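Local coordinates for protein apolipophorin-3b (Locusta migratoria, PDB 1AEP) that helps load diacylglycerol into the hemolymph lipoprotein lipophorin by covering its expanding hydrophobic surface, and so supports lipid transport during insect flight, at residues H110-Q113 with D114-T117. Sequence-based numbering, arbitrary orientation.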
ATOM      1  N   HIS A 110       4.587   1.746  -6.357  1.00 12.59           N
ATOM      2  CA  HIS A 110       4.720   2.056  -7.772  1.00  2.63           C
ATOM      3  C   HIS A 110       3.448   2.584  -8.365  1.00 14.30           C
ATOM      4  O   HIS A 110       3.474   3.520  -9.148  1.00 44.48           O
ATOM      5  CB  HIS A 110       5.298   0.936  -8.592  1.00 16.77           C
ATOM      6  CG  HIS A 110       6.700   0.724  -8.190  1.00  6.61           C
ATOM      7  ND1 HIS A 110       7.293  -0.515  -8.362  1.00 47.00           N
ATOM      8  CD2 HIS A 110       7.598   1.574  -7.632  1.00 40.52           C
ATOM      9  CE1 HIS A 110       8.529  -0.383  -7.898  1.00 15.82           C
ATOM     10  NE2 HIS A 110       8.757   0.846  -7.465  1.00 29.53           N
ATOM     11  N   GLN A 111       2.345   1.980  -7.952  1.00 16.86           N
ATOM     12  CA  GLN A 111       1.031   2.372  -8.385  1.00 31.66           C
ATOM     13  C   GLN A 111       0.659   3.770  -7.884  1.00  6.29           C
ATOM     14  O   GLN A 111      -0.082   4.502  -8.541  1.00 55.49           O
ATOM     15  CB  GLN A 111       0.076   1.326  -7.899  1.00  9.24           C
ATOM     16  CG  GLN A 111      -0.316   0.394  -9.031  1.00 66.13           C
ATOM     17  CD  GLN A 111      -0.569  -1.008  -8.533  1.00100.00           C
ATOM     18  OE1 GLN A 111       0.133  -1.970  -8.869  1.00100.00           O
ATOM     19  NE2 GLN A 111      -1.582  -1.112  -7.677  1.00 80.44           N
ATOM     20  N   TRP A 112       1.190   4.130  -6.712  1.00 19.10           N
ATOM     21  CA  TRP A 112       0.978   5.431  -6.137  1.00 25.07           C
ATOM     22  C   TRP A 112       1.765   6.462  -6.913  1.00  5.36           C
ATOM     23  O   TRP A 112       1.267   7.545  -7.192  1.00 36.91           O
ATOM     24  CB  TRP A 112       1.321   5.481  -4.660  1.00 12.52           C
ATOM     25  CG  TRP A 112       0.051   5.278  -3.920  1.00 10.99           C
ATOM     26  CD1 TRP A 112      -0.304   4.169  -3.237  1.00  1.00           C
ATOM     27  CD2 TRP A 112      -1.059   6.191  -3.850  1.00 20.05           C
ATOM     28  NE1 TRP A 112      -1.569   4.321  -2.746  1.00 23.50           N
ATOM     29  CE2 TRP A 112      -2.053   5.560  -3.068  1.00  8.29           C
ATOM     30  CE3 TRP A 112      -1.305   7.500  -4.311  1.00 13.50           C
ATOM     31  CZ2 TRP A 112      -3.298   6.164  -2.770  1.00 18.04           C
ATOM     32  CZ3 TRP A 112      -2.528   8.080  -4.053  1.00  8.53           C
ATOM     33  CH2 TRP A 112      -3.522   7.430  -3.292  1.00 13.75           C
ATOM     34  N   GLN A 113       2.983   6.099  -7.286  1.00  9.81           N
ATOM     35  CA  GLN A 113       3.799   6.999  -8.062  1.00 10.81           C
ATOM     36  C   GLN A 113       3.148   7.278  -9.409  1.00 17.11           C
ATOM     37  O   GLN A 113       3.026   8.421  -9.819  1.00 23.73           O
ATOM     38  CB  GLN A 113       5.194   6.436  -8.249  1.00 14.04           C
ATOM     39  CG  GLN A 113       5.882   6.203  -6.898  1.00 18.97           C
ATOM     40  CD  GLN A 113       7.369   5.897  -6.996  1.00  9.23           C
ATOM     41  OE1 GLN A 113       8.192   6.482  -6.257  1.00 56.90           O
ATOM     42  NE2 GLN A 113       7.718   4.963  -7.894  1.00 34.50           N
ATOM     43  N   ASP A 114       2.702   6.219 -10.091  1.00 13.55           N
ATOM     44  CA  ASP A 114       2.019   6.321 -11.387  1.00 18.78           C
ATOM     45  C   ASP A 114       0.900   7.358 -11.356  1.00  9.03           C
ATOM     46  O   ASP A 114       0.901   8.323 -12.106  1.00 50.09           O
ATOM     47  CB  ASP A 114       1.254   5.038 -11.647  1.00 41.90           C
ATOM     48  CG  ASP A 114       1.851   4.250 -12.743  1.00 54.90           C
ATOM     49  OD1 ASP A 114       3.049   4.134 -12.889  1.00100.00           O
ATOM     50  OD2 ASP A 114       0.933   3.692 -13.521  1.00 93.76           O
ATOM     51  N   ILE A 115      -0.109   7.115 -10.506  1.00 27.38           N
ATOM     52  CA  ILE A 115      -1.213   8.031 -10.365  1.00  5.45           C
ATOM     53  C   ILE A 115      -0.792   9.442  -9.985  1.00 47.01           C
ATOM     54  O   ILE A 115      -1.421  10.410 -10.382  1.00 29.54           O
ATOM     55  CB  ILE A 115      -2.177   7.537  -9.341  1.00 27.19           C
ATOM     56  CG1 ILE A 115      -3.560   7.905  -9.824  1.00 14.88           C
ATOM     57  CG2 ILE A 115      -1.875   8.211  -8.022  1.00 25.23           C
ATOM     58  CD1 ILE A 115      -4.153   6.764 -10.633  1.00 77.83           C
ATOM     59  N   ALA A 116       0.272   9.590  -9.187  1.00  2.35           N
ATOM     60  CA  ALA A 116       0.720  10.914  -8.777  1.00 17.56           C
ATOM     61  C   ALA A 116       1.200  11.722  -9.972  1.00 26.94           C
ATOM     62  O   ALA A 116       0.830  12.874 -10.179  1.00 42.21           O
ATOM     63  CB  ALA A 116       1.866  10.799  -7.791  1.00 35.91           C
ATOM     64  N   THR A 117       2.057  11.081 -10.748  1.00  5.11           N
ATOM     65  CA  THR A 117       2.624  11.599 -11.969  1.00 36.56           C
ATOM     66  C   THR A 117       1.511  11.971 -12.959  1.00 23.37           C
ATOM     67  O   THR A 117       1.516  13.024 -13.584  1.00 30.13           O
ATOM     68  CB  THR A 117       3.498  10.430 -12.501  1.00 25.16           C
ATOM     69  OG1 THR A 117       4.755  10.359 -11.837  1.00 59.11           O
ATOM     70  CG2 THR A 117       3.581  10.371 -14.004  1.00 72.95           C
TER
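H110-Q113 runs straight on into D114-T117 as continuous alpha helix, with four backbone i to i+4 hydrogen bonds: D114 N to H110 O (3.0 Å), I115 N to Q111 O, A116 N to W112 O and T117 N to Q113 O. The T117 N bond to Q113 O is nearly straight, at 175°. Q113 O also receives a weak second bond from T117 OG1, at 3.3 Å. The T117 hydroxyl is anti to its own carbonyl carbon (chi1 -80°), which sets it beside its backbone N and turns it back to Q113 O. W112 and I115 carry the apolar contact. Their side chains leave the same flank of the helix and run next to each other. The methyl CG2 of I115 meets the benzo part of the indole obliquely, 3.8 Å from W112 CE3 and 4.0 Å from W112 CZ3. Both side chains are buried, whereas H110, D114 and T117 are exposed, so this part of the helix is amphipathic. The arrangement fits the five-helix bundle of apolipophorin III, in which the amphipathic helices turn their apolar faces inward. Within helix 94-121, W112 packs on V11 and L14 of helix 7-25 and on A137, A138 and T141 of helix 131-154. Its ring also makes an edge-to-face contact with F77 of helix 69-83, which I115 touches as well.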